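Local coordinates for protein Lys-gingipain catalytic subunit (Porphyromonas gingivalis, PDB 6I9A) that cleaves proteins as a secreted cysteine endopeptidase with a strong preference for lysine on the amino-terminal side of the cut, and may act as a virulence factor, at residues A[61-66]-A[78-83]; A[104-107]-A[113-116]; A[289-294]-A[355-360]. One frame throughout, in Å; residues are numbered along the deposited sequence. Where two conformers were deposited one is given.

Contact 1 (A[61-66]-A[78-83])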
# COMPACT_ATOMS: atom_id res chain seq x y z
N ALA A 61 -10.73 1.95 20.84
CA ALA A 61 -10.09 2.48 22.04
C ALA A 61 -8.72 1.82 22.24
O ALA A 61 -7.77 2.50 22.65
CB ALA A 61 -10.98 2.24 23.25
N PHE A 62 -8.61 0.51 21.97
CA PHE A 62 -7.36 -0.23 22.08
C PHE A 62 -6.30 0.37 21.16
O PHE A 62 -5.17 0.63 21.56
CB PHE A 62 -7.61 -1.70 21.75
CG PHE A 62 -6.33 -2.51 21.72
CD1 PHE A 62 -5.69 -2.88 22.89
CD2 PHE A 62 -5.70 -2.80 20.50
CE1 PHE A 62 -4.50 -3.63 22.86
CE2 PHE A 62 -4.49 -3.50 20.47
CZ PHE A 62 -3.91 -3.91 21.65
N ILE A 63 -6.68 0.59 19.89
CA ILE A 63 -5.72 1.11 18.92
C ILE A 63 -5.26 2.50 19.29
O ILE A 63 -4.07 2.84 19.21
CB ILE A 63 -6.35 1.07 17.52
CG1 ILE A 63 -6.53 -0.41 17.06
CG2 ILE A 63 -5.51 1.89 16.53
CD1 ILE A 63 -7.45 -0.51 15.82
N HIS A 64 -6.24 3.37 19.68
CA HIS A 64 -5.89 4.75 20.02
C HIS A 64 -4.91 4.79 21.20
O HIS A 64 -3.97 5.58 21.21
CB HIS A 64 -7.14 5.56 20.31
CG HIS A 64 -7.96 5.88 19.10
ND1 HIS A 64 -8.93 6.85 19.16
CD2 HIS A 64 -7.88 5.40 17.83
CE1 HIS A 64 -9.48 6.92 17.94
NE2 HIS A 64 -8.89 6.04 17.11
N LYS A 65 -5.15 3.92 22.21
CA LYS A 65 -4.26 3.89 23.37
C LYS A 65 -2.88 3.38 22.96
O LYS A 65 -1.87 3.95 23.38
CB LYS A 65 -4.89 3.04 24.47
CG LYS A 65 -4.02 2.92 25.71
CD LYS A 65 -4.70 2.09 26.80
CE LYS A 65 -4.14 2.36 28.19
NZ LYS A 65 -2.66 2.24 28.27
N LYS A 66 -2.81 2.36 22.10
CA LYS A 66 -1.52 1.91 21.61
C LYS A 66 -0.77 3.01 20.89
O LYS A 66 0.43 3.16 21.06
CB LYS A 66 -1.67 0.72 20.66
CG LYS A 66 -1.90 -0.61 21.32
CD LYS A 66 -0.59 -1.06 22.01
CE LYS A 66 -0.72 -2.39 22.72
NZ LYS A 66 0.66 -2.87 23.06
N VAL A 78 3.89 3.14 12.85
CA VAL A 78 3.83 3.72 11.50
C VAL A 78 2.59 3.15 10.78
O VAL A 78 1.85 3.89 10.15
CB VAL A 78 5.15 3.36 10.75
CG1 VAL A 78 5.03 3.79 9.28
CG2 VAL A 78 6.36 4.04 11.46
N PHE A 79 2.46 1.83 10.81
CA PHE A 79 1.37 1.12 10.17
C PHE A 79 0.41 0.54 11.16
O PHE A 79 0.79 0.08 12.25
CB PHE A 79 1.89 -0.07 9.35
CG PHE A 79 2.71 0.33 8.14
CD1 PHE A 79 2.09 0.76 6.96
CD2 PHE A 79 4.11 0.27 8.17
CE1 PHE A 79 2.87 1.13 5.85
CE2 PHE A 79 4.87 0.63 7.07
CZ PHE A 79 4.24 1.11 5.94
N LEU A 80 -0.85 0.47 10.73
CA LEU A 80 -1.93 -0.24 11.38
C LEU A 80 -2.47 -1.26 10.39
O LEU A 80 -3.05 -0.88 9.39
CB LEU A 80 -3.03 0.73 11.86
CG LEU A 80 -4.30 0.07 12.38
CD1 LEU A 80 -4.03 -0.76 13.66
CD2 LEU A 80 -5.37 1.13 12.67
N ALA A 81 -2.29 -2.56 10.69
CA ALA A 81 -2.78 -3.64 9.86
C ALA A 81 -4.02 -4.25 10.49
O ALA A 81 -3.96 -4.77 11.61
CB ALA A 81 -1.72 -4.71 9.69
N LEU A 82 -5.16 -4.15 9.83
CA LEU A 82 -6.42 -4.75 10.27
C LEU A 82 -6.58 -6.03 9.50
O LEU A 82 -6.52 -6.02 8.26
CB LEU A 82 -7.60 -3.78 10.00
CG LEU A 82 -7.44 -2.39 10.57
CD1 LEU A 82 -8.62 -1.51 10.12
CD2 LEU A 82 -7.37 -2.45 12.12
N VAL A 83 -6.74 -7.16 10.19
CA VAL A 83 -6.83 -8.46 9.53
C VAL A 83 -8.20 -9.07 9.80
O VAL A 83 -8.51 -9.41 10.95
CB VAL A 83 -5.68 -9.39 9.99
CG1 VAL A 83 -5.77 -10.72 9.26
CG2 VAL A 83 -4.34 -8.71 9.77

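Contact 2 (A[104-107]-A[113-116]). With CA (calcium ion), chain G.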
# COMPACT_ATOMS: atom_id res chain seq x y z
N TYR A 104 -11.54 5.95 11.33
CA TYR A 104 -11.53 6.33 12.75
C TYR A 104 -10.74 5.35 13.63
O TYR A 104 -10.45 5.70 14.78
CB TYR A 104 -12.96 6.56 13.22
CG TYR A 104 -13.49 7.76 12.47
CD1 TYR A 104 -14.45 7.62 11.47
CD2 TYR A 104 -12.94 9.03 12.67
CE1 TYR A 104 -14.88 8.71 10.70
CE2 TYR A 104 -13.34 10.12 11.91
CZ TYR A 104 -14.32 9.96 10.93
OH TYR A 104 -14.68 11.02 10.14
N TYR A 105 -10.30 4.23 13.09
CA TYR A 105 -9.29 3.45 13.82
C TYR A 105 -7.94 4.17 13.78
O TYR A 105 -7.19 4.12 14.76
CB TYR A 105 -9.10 2.06 13.19
CG TYR A 105 -10.33 1.17 13.32
CD1 TYR A 105 -10.92 0.93 14.56
CD2 TYR A 105 -10.90 0.56 12.20
CE1 TYR A 105 -12.06 0.12 14.67
CE2 TYR A 105 -12.03 -0.24 12.29
CZ TYR A 105 -12.61 -0.47 13.54
OH TYR A 105 -13.74 -1.24 13.65
N SER A 106 -7.63 4.83 12.66
CA SER A 106 -6.34 5.51 12.37
C SER A 106 -6.30 6.95 12.85
O SER A 106 -5.20 7.46 13.10
CB SER A 106 -6.04 5.46 10.86
OG SER A 106 -6.79 6.34 10.04
N ALA A 107 -7.43 7.61 12.95
CA ALA A 107 -7.52 9.03 13.27
C ALA A 107 -7.66 9.12 14.76
O ALA A 107 -8.75 8.91 15.30
CB ALA A 107 -8.71 9.66 12.52
N PHE A 113 -7.14 13.59 9.68
CA PHE A 113 -5.93 13.02 9.14
C PHE A 113 -5.47 11.82 9.96
O PHE A 113 -5.32 11.96 11.19
CB PHE A 113 -4.79 14.01 9.09
CG PHE A 113 -5.00 15.14 8.12
CD1 PHE A 113 -4.67 15.00 6.78
CD2 PHE A 113 -5.57 16.34 8.54
CE1 PHE A 113 -4.84 16.07 5.88
CE2 PHE A 113 -5.75 17.40 7.64
CZ PHE A 113 -5.39 17.25 6.31
N PRO A 114 -5.24 10.68 9.36
CA PRO A 114 -4.74 9.53 10.12
C PRO A 114 -3.41 9.77 10.81
O PRO A 114 -2.55 10.50 10.28
CB PRO A 114 -4.54 8.44 9.05
CG PRO A 114 -5.47 8.85 7.94
CD PRO A 114 -5.41 10.35 7.93
N GLU A 115 -3.21 9.08 11.94
CA GLU A 115 -1.91 9.02 12.64
C GLU A 115 -1.05 7.88 12.16
O GLU A 115 0.14 7.90 12.46
CB GLU A 115 -2.16 8.87 14.16
CG GLU A 115 -2.21 10.23 14.88
CD GLU A 115 -3.22 11.19 14.28
OE1 GLU A 115 -2.78 12.11 13.55
OE2 GLU A 115 -4.44 11.02 14.51
N MET A 116 -1.66 6.87 11.49
CA MET A 116 -0.99 5.68 11.05
C MET A 116 -1.43 5.34 9.64
O MET A 116 -2.61 5.55 9.32
CB MET A 116 -1.35 4.49 11.96
CG MET A 116 -0.80 4.63 13.39
SD MET A 116 -1.59 3.51 14.57
CE MET A 116 -3.18 4.37 14.80
CA CA G . -5.02 13.07 13.18
O HOH W 1 -3.55 14.74 12.31
O HOH W 2 -7.22 12.29 13.84

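Contact 3 (A[289-294]-A[355-360]). With NA (sodium ion), chain F.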
# COMPACT_ATOMS: atom_id res chain seq x y z
N TYR A 289 -9.60 13.66 -10.00
CA TYR A 289 -8.63 14.27 -10.93
C TYR A 289 -7.41 14.77 -10.13
O TYR A 289 -6.28 14.47 -10.45
CB TYR A 289 -9.35 15.36 -11.72
CG TYR A 289 -8.61 16.07 -12.82
CD1 TYR A 289 -7.70 15.40 -13.65
CD2 TYR A 289 -8.96 17.37 -13.17
CE1 TYR A 289 -7.14 16.05 -14.75
CE2 TYR A 289 -8.46 17.99 -14.30
CZ TYR A 289 -7.55 17.33 -15.08
OH TYR A 289 -7.01 17.93 -16.22
N TYR A 290 -7.68 15.56 -9.11
CA TYR A 290 -6.59 16.08 -8.29
C TYR A 290 -5.83 14.96 -7.61
O TYR A 290 -4.60 15.00 -7.52
CB TYR A 290 -7.12 17.04 -7.18
CG TYR A 290 -8.05 18.12 -7.72
CD1 TYR A 290 -7.71 18.86 -8.84
CD2 TYR A 290 -9.24 18.42 -7.06
CE1 TYR A 290 -8.57 19.83 -9.34
CE2 TYR A 290 -10.09 19.40 -7.54
CZ TYR A 290 -9.75 20.11 -8.67
OH TYR A 290 -10.61 21.08 -9.14
N TRP A 291 -6.57 13.94 -7.14
CA TRP A 291 -5.96 12.78 -6.46
C TRP A 291 -4.82 12.21 -7.27
O TRP A 291 -3.73 12.01 -6.77
CB TRP A 291 -7.07 11.76 -6.22
CG TRP A 291 -6.81 10.68 -5.22
CD1 TRP A 291 -7.30 10.65 -3.95
CD2 TRP A 291 -6.15 9.41 -5.43
NE1 TRP A 291 -6.99 9.46 -3.35
CE2 TRP A 291 -6.31 8.67 -4.24
CE3 TRP A 291 -5.49 8.82 -6.51
CZ2 TRP A 291 -5.86 7.35 -4.10
CZ3 TRP A 291 -4.97 7.54 -6.35
CH2 TRP A 291 -5.18 6.80 -5.17
N SER A 292 -5.06 12.00 -8.58
CA SER A 292 -4.03 11.41 -9.43
C SER A 292 -2.99 12.37 -9.92
O SER A 292 -1.80 12.01 -9.95
CB SER A 292 -4.62 10.71 -10.65
OG SER A 292 -5.42 9.59 -10.26
N VAL A 293 -3.38 13.59 -10.37
CA VAL A 293 -2.48 14.51 -11.05
C VAL A 293 -1.87 15.58 -10.16
O VAL A 293 -0.76 16.07 -10.43
CB VAL A 293 -3.32 15.18 -12.16
CG1 VAL A 293 -2.66 16.42 -12.74
CG2 VAL A 293 -3.63 14.18 -13.27
N GLY A 294 -2.64 16.00 -9.14
CA GLY A 294 -2.29 17.14 -8.29
C GLY A 294 -3.38 18.19 -8.38
O GLY A 294 -4.21 18.21 -9.31
N GLU A 355 -12.29 9.71 4.59
CA GLU A 355 -13.16 8.60 4.98
C GLU A 355 -13.37 7.58 3.85
O GLU A 355 -13.74 6.43 4.12
CB GLU A 355 -14.55 9.13 5.37
CG GLU A 355 -14.63 9.87 6.70
CD GLU A 355 -16.04 10.30 7.05
OE1 GLU A 355 -16.91 10.38 6.15
OE2 GLU A 355 -16.28 10.54 8.25
N ALA A 356 -13.27 8.02 2.59
CA ALA A 356 -13.67 7.22 1.45
C ALA A 356 -12.64 6.17 1.01
O ALA A 356 -12.97 5.01 0.80
CB ALA A 356 -13.96 8.13 0.25
N TYR A 357 -11.39 6.62 0.79
CA TYR A 357 -10.38 5.75 0.18
C TYR A 357 -9.79 4.79 1.19
O TYR A 357 -9.54 5.15 2.37
CB TYR A 357 -9.33 6.58 -0.53
CG TYR A 357 -9.69 6.83 -1.99
CD1 TYR A 357 -10.49 7.92 -2.37
CD2 TYR A 357 -9.31 5.94 -2.99
CE1 TYR A 357 -10.85 8.12 -3.70
CE2 TYR A 357 -9.65 6.15 -4.32
CZ TYR A 357 -10.41 7.24 -4.67
OH TYR A 357 -10.70 7.41 -6.00
N HIS A 358 -9.58 3.56 0.74
CA HIS A 358 -9.00 2.51 1.57
C HIS A 358 -8.00 1.72 0.80
O HIS A 358 -8.09 1.58 -0.42
CB HIS A 358 -10.13 1.54 2.00
CG HIS A 358 -11.07 2.13 3.02
ND1 HIS A 358 -12.05 3.02 2.68
CD2 HIS A 358 -11.09 1.97 4.38
CE1 HIS A 358 -12.65 3.38 3.82
NE2 HIS A 358 -12.10 2.77 4.87
N VAL A 359 -7.08 1.09 1.58
CA VAL A 359 -6.24 0.02 1.08
C VAL A 359 -6.84 -1.31 1.57
O VAL A 359 -7.01 -1.51 2.79
CB VAL A 359 -4.79 0.13 1.55
CG1 VAL A 359 -3.98 -1.07 1.02
CG2 VAL A 359 -4.12 1.45 1.08
N LEU A 360 -7.07 -2.22 0.62
CA LEU A 360 -7.39 -3.64 0.88
C LEU A 360 -6.17 -4.45 0.41
O LEU A 360 -5.53 -4.12 -0.60
CB LEU A 360 -8.66 -4.07 0.15
CG LEU A 360 -9.92 -3.41 0.74
CD1 LEU A 360 -11.08 -3.41 -0.26
CD2 LEU A 360 -10.34 -4.16 2.03
NA NA F . 1.24 17.28 -10.33
O HOH W 3 3.29 18.55 -9.98

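Contact 1 (A[61-66]-A[78-83])
I63 and L80 lie across each other at about a right angle, a helix side chain laid over the fork of a strand side chain. Both CB atoms point at the opposing segment, and the CG2-CD1 pair of the isoleucine lies crosswise over the two leucine methyls. The closest pair is I63 CG2 to L80 CD2 at 3.9 Å, and I63 CD1 sits 4.1 Å from L80 CD1, so that four methyl groups share the interface almost evenly. The first torsion of the isoleucine (chi1 -69°) sets CG2 opposite the backbone N and leaves CG1 beside it; the extended second torsion (167°) then carries CD1 on to L82. That second leucine starts out at an angle to the helix, but its CD2 swings back to within 4.2 Å of I63 CD1. Here helix 56-72 packs on the four-stranded parallel sheet, of order 2-1-3-4, as one layer of an alpha/beta arrangement. On the inner strand 79-83, L80 points at the helix and L82, two residues on, reaches it with its end, while F79 and A81 touch F119 of the adjacent strand. Backbones stay well apart, 8.5 Å between I63 CA and L80 CA, and no hydrogen bond joins the segments. Y105 touches all three aliphatic side chains, and I63 also rests on V19 of strand 14-20 and on M116.

Contact 2 (A[104-107]-A[113-116])
S106 packs its side chain against P114 while its carbonyl receives the backbone of E115, and this is the tight part of the contact. S106 OG lies 3.2 Å from P114 CB, with chi1 of 75° placing the hydroxyl between the backbone N and carbonyl carbon; its hydrogen-bond partner is L103 O. The nearly straight bond E115 N to S106 O, 2.8 Å long, reaches the carbonyl from above its plane rather than along a lone pair. Packing is looser toward M116, whose chain bends at its last torsion and brings CE only to 4.0 Å from Y105 O; P114 and E115 remain partly exposed. The loop between helix 103-106 and strand 117-121 binds calcium: F113 O holds the ion at 2.3 Å, and D109 and D111 complete the protein ligands. E115 grips it with both carboxylate oxygens, OE1 and OE2 each 2.5 Å from the calcium, after a bend at chi2 of 55° folds the chain back. OE2 also accepts a bond from V108 N, which helps fix the rotation of the carboxylate. Two waters, each 2.4 Å from the calcium and on nearly opposite sides of it, fill the places the protein leaves.

Contact 3 (A[289-294]-A[355-360])
The indole of W291 and the phenol ring of Y357 meet face to face, tilted rather than truly parallel: the planes of the five-membered ring and the tyrosine ring make 29°, with centroids 4.5 Å apart. Over one face of Y357 sits W291 NE1, 3.9 Å above the plane and close to the ring centre. The overlap is less centred on the indole, where Y357 CE2 lies above the plane but toward the rim. Of the benzo part of the indole, CZ2 comes nearest, 3.9 Å from Y357 CD2, so the tyrosine reaches from NE1 to CZ2 of the indole. W291 reaches this place with CG opposite its own backbone N (chi1 -163°), extending the indole from the helix toward the strand while the main chains remain far apart, 10.6 Å between W291 CA and Y357 CA. NE1 lies over the tyrosine ring, yet its polar partner is N333; Y357 OH is hydrogen-bonded to OD1 of D288, a residue of the same helix as W291. Helix 285-293 is thereby joined to strand 357-361, the antiparallel edge strand of the six-stranded mixed sheet in the caspase-like catalytic domain of family C25. I277 of the neighbouring strand 273-279 touches both rings, and M329 of helix 325-342 packs on Y357. At the helix-to-strand junction the ring of H358 turns back, its ND1 donating a bent bond of 2.9 Å to A356 O from above the carbonyl plane. At the C-terminal end of the tryptophan helix, V293 O binds sodium at 2.3 Å, together with Y174, T308, S309, D314 and a water. G294 leaves the helix with positive phi (120°), a backbone shape suited to glycine, close beside the sodium.

The three contacts follow one another along the chain and run from the first sheet toward the catalytic side. Contacts 1 and 2 have centres 9 Å apart and touch directly: H64 NE2 probably bonds to Y104 O at 2.8 Å, and I63 CG2 packs 3.3 Å from Y105 O. Contact 2 in turn meets contact 3, 16 Å away between centres, through a short probable hydrogen bond of 2.5 Å between Y104 OH and E355 OE2. Contacts 1 and 3 do not touch, their nearest atoms being about 7 Å apart. Contact 3 lies close to the active site, the side chain of Y357 being about 9 Å from that of the nucleophile C249 and about 6 Å from the bound inhibitor KYT-36.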